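Local coordinates for putative sugar ABC transporter, substrate-binding protein (Clostridium phytofermentans, PDB 4WZZ) that probably serves as the sugar-binding component of an ABC transporter and holds L-rhamnose in this structure, at residues 171-185 / 234-248. Numbering follows the deposited sequence.
Sequences ILDISGGSGDWAVLS and ILAADPNIKVICAPT. With RAM (alpha-L-rhamnopyranose), chain B.
W181 and V243 sit side by side on neighbouring parallel strands, and their side chains rise on the same face of the sheet as those of V183 and C245. Four backbone hydrogen bonds fix this register: K242 N to D180 O, A182 N to V243 O, C245 N to A182 O and L184 N to C245 O. The straightest is C245 N to A182 O, with 177° at the hydrogen.

On the W181 face, helix 160-174 lies over the strands. With CG between its backbone N and carbonyl carbon (chi1 64°), the W181 indole lies along the strand toward C245, and its benzo carbon CZ3 comes 4.0 Å from C245 CB. I171 CD1 reaches over one face of that indole, offset toward its rim, and also meets C245 CB at 3.9 Å. Next along the helix, I174 crosses V243 at about a right angle, while V243 CG2 touches S175 CB at 3.8 Å. S175 OG, bonded to I171 O and accepting from G177 N in an ST turn, closes the turn that follows the helix.

The other face belongs to A182 and I244, with helix 224-237 beyond. A182 CB is met by I241 CD1 at 3.6 Å and by I234 CG2 at 4.0 Å, the I241 branch extending because chi1 and chi2 are both near 180°. A water links D180 N to N240 O near the start of the strands.

At the opposite end T248 CG2 packs 3.4 Å from L184 O. T248 OG1 is hydrogen-bonded to D222 and, as N-cap, to G251 N of the helix starting at 249, beside the rhamnose. Helices on both faces of a parallel sheet whose C-terminal ends lead to the sugar are characteristic of a Rossmann-like lobe of a periplasmic binding protein.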
ATOM      1  N   ILE A 171      -8.677  16.233  -0.711  1.00 11.70           N
ATOM      2  CA  ILE A 171      -7.995  17.440  -1.184  1.00 10.49           C
ATOM      3  C   ILE A 171      -8.995  18.570  -1.424  1.00 11.13           C
ATOM      4  O   ILE A 171      -8.765  19.707  -1.030  1.00 13.47           O
ATOM      5  CB  ILE A 171      -7.172  17.150  -2.450  1.00 12.53           C
ATOM      6  CG1 ILE A 171      -5.996  16.200  -2.131  1.00 12.64           C
ATOM      7  CG2 ILE A 171      -6.650  18.433  -3.043  1.00 12.32           C
ATOM      8  CD1 ILE A 171      -5.625  15.305  -3.306  1.00 13.56           C
ATOM      9  N   LEU A 172     -10.119  18.240  -2.049  1.00 13.25           N
ATOM     10  CA  LEU A 172     -11.120  19.239  -2.370  1.00 14.28           C
ATOM     11  C   LEU A 172     -11.646  19.896  -1.084  1.00 17.12           C
ATOM     12  O   LEU A 172     -11.864  21.097  -1.030  1.00 15.99           O
ATOM     13  CB  LEU A 172     -12.266  18.604  -3.161  1.00 14.97           C
ATOM     14  CG  LEU A 172     -13.366  19.583  -3.584  1.00 14.18           C
ATOM     15  CD1 LEU A 172     -12.827  20.604  -4.577  1.00 16.48           C
ATOM     16  CD2 LEU A 172     -14.543  18.839  -4.168  1.00 16.80           C
ATOM     17  N   ASP A 173     -11.878  19.075  -0.070  1.00 14.98           N
ATOM     18  CA  ASP A 173     -12.390  19.544   1.212  1.00 17.58           C
ATOM     19  C   ASP A 173     -11.358  20.392   1.934  1.00 16.81           C
ATOM     20  O   ASP A 173     -11.603  21.545   2.291  1.00 17.26           O
ATOM     21  CB  ASP A 173     -12.761  18.329   2.069  1.00 17.24           C
ATOM     22  CG  ASP A 173     -13.243  18.713   3.456  1.00 24.67           C
ATOM     23  OD1 ASP A 173     -13.893  19.778   3.607  1.00 25.08           O
ATOM     24  OD2 ASP A 173     -12.993  17.936   4.393  1.00 20.97           O
ATOM     25  N   ILE A 174     -10.178  19.811   2.136  1.00 14.85           N
ATOM     26  CA  ILE A 174      -9.150  20.423   2.953  1.00 13.67           C
ATOM     27  C   ILE A 174      -8.592  21.720   2.335  1.00 19.00           C
ATOM     28  O   ILE A 174      -8.194  22.636   3.056  1.00 21.68           O
ATOM     29  CB  ILE A 174      -8.033  19.386   3.229  1.00 13.66           C
ATOM     30  CG1 ILE A 174      -8.600  18.235   4.067  1.00 15.64           C
ATOM     31  CG2 ILE A 174      -6.860  20.029   3.891  1.00 18.82           C
ATOM     32  CD1 ILE A 174      -7.728  16.965   4.004  1.00 19.37           C
ATOM     33  N   SER A 175      -8.580  21.807   1.007  1.00 16.14           N
ATOM     34  CA  SER A 175      -8.094  22.990   0.315  1.00 13.57           C
ATOM     35  C   SER A 175      -9.085  24.131   0.411  1.00 15.86           C
ATOM     36  O   SER A 175      -8.741  25.252   0.080  1.00 21.11           O
ATOM     37  CB  SER A 175      -7.865  22.697  -1.172  1.00 14.86           C
ATOM     38  OG  SER A 175      -9.108  22.366  -1.793  1.00 15.98           O
ATOM     39  N   GLY A 176     -10.320  23.847   0.808  1.00 18.28           N
ATOM     40  CA  GLY A 176     -11.386  24.839   0.737  1.00 24.53           C
ATOM     41  C   GLY A 176     -12.073  24.924  -0.618  1.00 28.58           C
ATOM     42  O   GLY A 176     -12.935  25.778  -0.837  1.00 28.37           O
ATOM     43  N   GLY A 177     -11.694  24.048  -1.546  1.00 16.98           N
ATOM     44  CA  GLY A 177     -12.379  23.950  -2.816  1.00 18.22           C
ATOM     45  C   GLY A 177     -11.577  24.406  -4.023  1.00 18.56           C
ATOM     46  O   GLY A 177     -12.031  24.262  -5.152  1.00 21.69           O
ATOM     47  N   SER A 178     -10.399  24.977  -3.786  1.00 18.44           N
ATOM     48  CA  SER A 178      -9.553  25.492  -4.865  1.00 19.09           C
ATOM     49  C   SER A 178      -8.113  25.557  -4.406  1.00 21.37           C
ATOM     50  O   SER A 178      -7.825  25.541  -3.212  1.00 20.89           O
ATOM     51  CB  SER A 178      -9.981  26.898  -5.258  1.00 23.05           C
ATOM     52  OG  SER A 178      -9.817  27.770  -4.163  1.00 23.31           O
ATOM     53  N   GLY A 179      -7.214  25.657  -5.363  1.00 17.28           N
ATOM     54  CA  GLY A 179      -5.815  25.870  -5.041  1.00 18.50           C
ATOM     55  C   GLY A 179      -4.884  24.810  -5.566  1.00 15.10           C
ATOM     56  O   GLY A 179      -5.311  23.794  -6.127  1.00 14.82           O
ATOM     57  N   ASP A 180      -3.597  25.050  -5.339  1.00 14.72           N
ATOM     58  CA  ASP A 180      -2.553  24.166  -5.812  1.00 14.67           C
ATOM     59  C   ASP A 180      -2.328  23.035  -4.831  1.00 12.41           C
ATOM     60  O   ASP A 180      -2.448  23.209  -3.608  1.00 12.50           O
ATOM     61  CB  ASP A 180      -1.249  24.929  -5.967  1.00 13.81           C
ATOM     62  CG  ASP A 180      -1.285  25.974  -7.061  1.00 24.42           C
ATOM     63  OD1 ASP A 180      -2.069  25.867  -8.027  1.00 22.24           O
ATOM     64  OD2 ASP A 180      -0.493  26.917  -6.942  1.00 29.04           O
ATOM     65  N   TRP A 181      -2.020  21.855  -5.358  1.00 12.16           N
ATOM     66  CA  TRP A 181      -1.675  20.737  -4.513  1.00 11.48           C
ATOM     67  C   TRP A 181      -0.615  19.906  -5.223  1.00 11.34           C
ATOM     68  O   TRP A 181      -0.351  20.084  -6.416  1.00 12.03           O
ATOM     69  CB  TRP A 181      -2.907  19.913  -4.140  1.00 10.94           C
ATOM     70  CG  TRP A 181      -3.597  19.231  -5.293  1.00 11.34           C
ATOM     71  CD1 TRP A 181      -4.395  19.808  -6.235  1.00 13.47           C
ATOM     72  CD2 TRP A 181      -3.536  17.843  -5.609  1.00 11.28           C
ATOM     73  NE1 TRP A 181      -4.849  18.850  -7.113  1.00 12.56           N
ATOM     74  CE2 TRP A 181      -4.348  17.635  -6.738  1.00 11.72           C
ATOM     75  CE3 TRP A 181      -2.900  16.748  -5.023  1.00 12.50           C
ATOM     76  CZ2 TRP A 181      -4.503  16.375  -7.321  1.00 11.76           C
ATOM     77  CZ3 TRP A 181      -3.083  15.505  -5.574  1.00 10.53           C
ATOM     78  CH2 TRP A 181      -3.872  15.329  -6.724  1.00 11.17           C
ATOM     79  N   ALA A 182       0.046  19.050  -4.459  1.00 10.70           N
ATOM     80  CA  ALA A 182       1.112  18.218  -4.989  1.00 10.75           C
ATOM     81  C   ALA A 182       1.028  16.812  -4.413  1.00 10.52           C
ATOM     82  O   ALA A 182       0.476  16.602  -3.342  1.00  9.56           O
ATOM     83  CB  ALA A 182       2.481  18.826  -4.672  1.00 12.38           C
ATOM     84  N   VAL A 183       1.572  15.852  -5.157  1.00 10.34           N
ATOM     85  CA  VAL A 183       1.709  14.492  -4.661  1.00  9.89           C
ATOM     86  C   VAL A 183       3.144  14.235  -4.232  1.00 10.49           C
ATOM     87  O   VAL A 183       4.091  14.514  -4.977  1.00 10.57           O
ATOM     88  CB  VAL A 183       1.379  13.468  -5.742  1.00 10.31           C
ATOM     89  CG1 VAL A 183       1.709  12.061  -5.257  1.00 10.73           C
ATOM     90  CG2 VAL A 183      -0.101  13.624  -6.173  1.00 11.42           C
ATOM     91  N   LEU A 184       3.295  13.701  -3.028  1.00  9.15           N
ATOM     92  CA  LEU A 184       4.570  13.163  -2.572  1.00  9.06           C
ATOM     93  C   LEU A 184       4.380  11.659  -2.559  1.00  9.15           C
ATOM     94  O   LEU A 184       3.691  11.108  -1.688  1.00  8.47           O
ATOM     95  CB  LEU A 184       4.912  13.652  -1.161  1.00 10.22           C
ATOM     96  CG  LEU A 184       6.143  13.011  -0.526  1.00 10.33           C
ATOM     97  CD1 LEU A 184       7.381  13.346  -1.334  1.00 12.44           C
ATOM     98  CD2 LEU A 184       6.313  13.480   0.935  1.00 11.61           C
ATOM     99  N   SER A 185       4.959  11.017  -3.570  1.00  9.50           N
ATOM    100  CA  SER A 185       4.816   9.574  -3.736  1.00  9.59           C
ATOM    101  C   SER A 185       5.986   8.826  -3.092  1.00 10.31           C
ATOM    102  O   SER A 185       6.842   9.417  -2.401  1.00  9.87           O
ATOM    103  CB  SER A 185       4.740   9.244  -5.224  1.00 10.35           C
ATOM    104  OG  SER A 185       4.294   7.924  -5.420  1.00 10.80           O
ATOM    105  N   ILE A 234       8.971  20.528  -2.607  1.00 11.81           N
ATOM    106  CA  ILE A 234       7.602  20.916  -2.927  1.00 13.25           C
ATOM    107  C   ILE A 234       7.327  22.362  -2.456  1.00 12.88           C
ATOM    108  O   ILE A 234       6.825  23.211  -3.212  1.00 13.12           O
ATOM    109  CB  ILE A 234       6.578  19.957  -2.296  1.00 10.43           C
ATOM    110  CG1 ILE A 234       6.634  18.601  -3.014  1.00 11.16           C
ATOM    111  CG2 ILE A 234       5.179  20.571  -2.335  1.00 14.19           C
ATOM    112  CD1 ILE A 234       5.936  17.507  -2.286  1.00 11.63           C
ATOM    113  N   LEU A 235       7.689  22.638  -1.212  1.00 10.86           N
ATOM    114  CA  LEU A 235       7.430  23.935  -0.599  1.00 13.36           C
ATOM    115  C   LEU A 235       8.204  25.055  -1.305  1.00 18.17           C
ATOM    116  O   LEU A 235       7.692  26.161  -1.476  1.00 15.90           O
ATOM    117  CB  LEU A 235       7.783  23.881   0.892  1.00 11.28           C
ATOM    118  CG  LEU A 235       6.879  23.006   1.765  1.00 14.38           C
ATOM    119  CD1 LEU A 235       7.469  22.864   3.153  1.00 16.26           C
ATOM    120  CD2 LEU A 235       5.456  23.528   1.851  1.00 15.85           C
ATOM    121  N   ALA A 236       9.424  24.764  -1.736  1.00 13.13           N
ATOM    122  CA  ALA A 236      10.246  25.754  -2.421  1.00 14.07           C
ATOM    123  C   ALA A 236       9.679  26.036  -3.819  1.00 15.73           C
ATOM    124  O   ALA A 236       9.730  27.164  -4.323  1.00 18.00           O
ATOM    125  CB  ALA A 236      11.658  25.246  -2.526  1.00 17.77           C
ATOM    126  N   ALA A 237       9.158  24.997  -4.464  1.00 16.81           N
ATOM    127  CA  ALA A 237       8.661  25.119  -5.824  1.00 18.54           C
ATOM    128  C   ALA A 237       7.343  25.878  -5.858  1.00 20.27           C
ATOM    129  O   ALA A 237       7.055  26.615  -6.794  1.00 20.59           O
ATOM    130  CB  ALA A 237       8.488  23.738  -6.450  1.00 24.21           C
ATOM    131  N   ASP A 238       6.528  25.689  -4.835  0.57 18.38           N
ATOM    132  CA  ASP A 238       5.250  26.385  -4.763  0.57 17.97           C
ATOM    133  C   ASP A 238       4.906  26.635  -3.307  0.57 17.89           C
ATOM    134  O   ASP A 238       4.259  25.826  -2.664  0.57 15.32           O
ATOM    135  CB  ASP A 238       4.142  25.603  -5.470  0.57 22.87           C
ATOM    136  CG  ASP A 238       2.799  26.334  -5.452  0.57 23.89           C
ATOM    137  OD1 ASP A 238       2.769  27.568  -5.245  0.57 18.90           O
ATOM    138  OD2 ASP A 238       1.767  25.659  -5.644  0.57 29.27           O
ATOM    139  N   PRO A 239       5.369  27.774  -2.780  1.00 18.02           N
ATOM    140  CA  PRO A 239       5.091  28.165  -1.395  1.00 13.88           C
ATOM    141  C   PRO A 239       3.598  28.373  -1.155  1.00 16.00           C
ATOM    142  O   PRO A 239       3.189  28.286   0.008  1.00 19.56           O
ATOM    143  CB  PRO A 239       5.824  29.496  -1.242  1.00 18.36           C
ATOM    144  CG  PRO A 239       6.768  29.573  -2.360  1.00 19.72           C
ATOM    145  CD  PRO A 239       6.297  28.691  -3.453  1.00 21.46           C
ATOM    146  N   ASN A 240       2.817  28.646  -2.212  1.00 19.03           N
ATOM    147  CA  ASN A 240       1.383  28.896  -2.027  1.00 19.57           C
ATOM    148  C   ASN A 240       0.568  27.635  -2.095  1.00 15.82           C
ATOM    149  O   ASN A 240      -0.661  27.703  -2.174  1.00 17.80           O
ATOM    150  CB  ASN A 240       0.825  29.862  -3.069  1.00 19.92           C
ATOM    151  CG  ASN A 240      -0.484  30.517  -2.611  1.00 25.22           C
ATOM    152  OD1 ASN A 240      -0.725  30.710  -1.412  1.00 32.28           O
ATOM    153  ND2 ASN A 240      -1.326  30.859  -3.566  1.00 31.63           N
ATOM    154  N   ILE A 241       1.245  26.493  -2.076  1.00 13.79           N
ATOM    155  CA  ILE A 241       0.551  25.211  -2.096  1.00 12.75           C
ATOM    156  C   ILE A 241      -0.426  25.094  -0.925  1.00 13.76           C
ATOM    157  O   ILE A 241      -0.141  25.537   0.201  1.00 15.47           O
ATOM    158  CB  ILE A 241       1.578  24.051  -2.087  1.00 13.39           C
ATOM    159  CG1 ILE A 241       0.876  22.724  -2.314  1.00 16.36           C
ATOM    160  CG2 ILE A 241       2.354  23.996  -0.785  1.00 15.06           C
ATOM    161  CD1 ILE A 241       1.846  21.601  -2.544  1.00 18.34           C
ATOM    162  N   LYS A 242      -1.593  24.521  -1.182  1.00 10.45           N
ATOM    163  CA  LYS A 242      -2.607  24.393  -0.149  1.00 12.30           C
ATOM    164  C   LYS A 242      -2.600  23.019   0.512  1.00 12.11           C
ATOM    165  O   LYS A 242      -2.895  22.909   1.698  1.00 12.84           O
ATOM    166  CB  LYS A 242      -3.988  24.667  -0.744  1.00 16.46           C
ATOM    167  CG  LYS A 242      -4.155  26.095  -1.232  1.00 19.05           C
ATOM    168  CD  LYS A 242      -4.032  27.076  -0.086  1.00 29.13           C
ATOM    169  CE  LYS A 242      -3.662  28.490  -0.579  1.00 35.51           C
ATOM    170  NZ  LYS A 242      -3.605  29.495   0.533  1.00 35.25           N
ATOM    171  N   VAL A 243      -2.321  21.970  -0.266  1.00  9.23           N
ATOM    172  CA  VAL A 243      -2.387  20.605   0.225  1.00  8.67           C
ATOM    173  C   VAL A 243      -1.271  19.773  -0.395  1.00  9.65           C
ATOM    174  O   VAL A 243      -1.028  19.840  -1.615  1.00 10.08           O
ATOM    175  CB  VAL A 243      -3.729  19.923  -0.127  1.00 12.39           C
ATOM    176  CG1 VAL A 243      -3.800  18.540   0.494  1.00 13.95           C
ATOM    177  CG2 VAL A 243      -4.906  20.773   0.315  1.00 13.89           C
ATOM    178  N   ILE A 244      -0.619  18.983   0.453  1.00  9.76           N
ATOM    179  CA  ILE A 244       0.260  17.901   0.020  1.00  8.02           C
ATOM    180  C   ILE A 244      -0.493  16.589   0.240  1.00  7.52           C
ATOM    181  O   ILE A 244      -1.020  16.340   1.314  1.00  8.98           O
ATOM    182  CB  ILE A 244       1.599  17.897   0.772  1.00  9.05           C
ATOM    183  CG1 ILE A 244       2.405  19.168   0.439  1.00 11.09           C
ATOM    184  CG2 ILE A 244       2.428  16.672   0.407  1.00 10.01           C
ATOM    185  CD1 ILE A 244       3.629  19.366   1.349  1.00  8.94           C
ATOM    186  N   CYS A 245      -0.575  15.789  -0.811  1.00  7.23           N
ATOM    187  CA  CYS A 245      -1.177  14.472  -0.743  1.00  9.48           C
ATOM    188  C   CYS A 245      -0.049  13.470  -0.836  1.00  7.92           C
ATOM    189  O   CYS A 245       0.664  13.413  -1.836  1.00  9.13           O
ATOM    190  CB  CYS A 245      -2.180  14.272  -1.877  1.00 11.00           C
ATOM    191  SG  CYS A 245      -2.863  12.595  -1.812  1.00 11.36           S
ATOM    192  N   ALA A 246       0.143  12.697   0.234  1.00  7.69           N
ATOM    193  CA  ALA A 246       1.245  11.739   0.335  1.00  6.70           C
ATOM    194  C   ALA A 246       0.698  10.300   0.461  1.00  8.46           C
ATOM    195  O   ALA A 246       0.436   9.797   1.582  1.00  7.65           O
ATOM    196  CB  ALA A 246       2.130  12.089   1.564  1.00  8.12           C
ATOM    197  N   PRO A 247       0.502   9.610  -0.681  1.00  6.78           N
ATOM    198  CA  PRO A 247      -0.082   8.253  -0.619  1.00  7.51           C
ATOM    199  C   PRO A 247       0.977   7.189  -0.326  1.00  7.17           C
ATOM    200  O   PRO A 247       1.169   6.222  -1.080  1.00  9.00           O
ATOM    201  CB  PRO A 247      -0.668   8.073  -2.018  1.00  8.25           C
ATOM    202  CG  PRO A 247       0.304   8.854  -2.881  1.00  8.93           C
ATOM    203  CD  PRO A 247       0.571  10.099  -2.066  1.00  7.18           C
ATOM    204  N   THR A 248       1.654   7.375   0.804  1.00  6.75           N
ATOM    205  CA  THR A 248       2.718   6.492   1.265  1.00  7.23           C
ATOM    206  C   THR A 248       2.880   6.750   2.760  1.00  8.30           C
ATOM    207  O   THR A 248       2.915   7.903   3.197  1.00  7.98           O
ATOM    208  CB  THR A 248       4.081   6.756   0.575  1.00 10.25           C
ATOM    209  OG1 THR A 248       5.135   6.461   1.503  1.00  9.15           O
ATOM    210  CG2 THR A 248       4.200   8.206   0.101  1.00 11.10           C
TER
HETATM  211  C1  RAM B 401       4.044   2.546   2.128  1.00  9.99           C
HETATM  212  C2  RAM B 401       4.298   1.511   1.039  1.00  9.31           C
HETATM  213  C3  RAM B 401       3.085   0.614   0.792  1.00  9.34           C
HETATM  214  C4  RAM B 401       1.810   1.439   0.652  1.00  8.93           C
HETATM  215  C5  RAM B 401       1.668   2.405   1.827  1.00  6.38           C
HETATM  216  C6  RAM B 401       0.462   3.316   1.665  1.00  7.27           C
HETATM  217  O1  RAM B 401       3.997   1.902   3.354  1.00 14.55           O
HETATM  218  O2  RAM B 401       4.633   2.237  -0.104  1.00  9.58           O
HETATM  219  O3  RAM B 401       3.370  -0.161  -0.369  1.00  9.79           O
HETATM  220  O4  RAM B 401       0.689   0.576   0.588  1.00  8.74           O
HETATM  221  O5  RAM B 401       2.808   3.214   1.950  1.00  8.18           O
HETATM  222  O   HOH W   1      -2.776  27.472  -4.095  1.00 18.21           O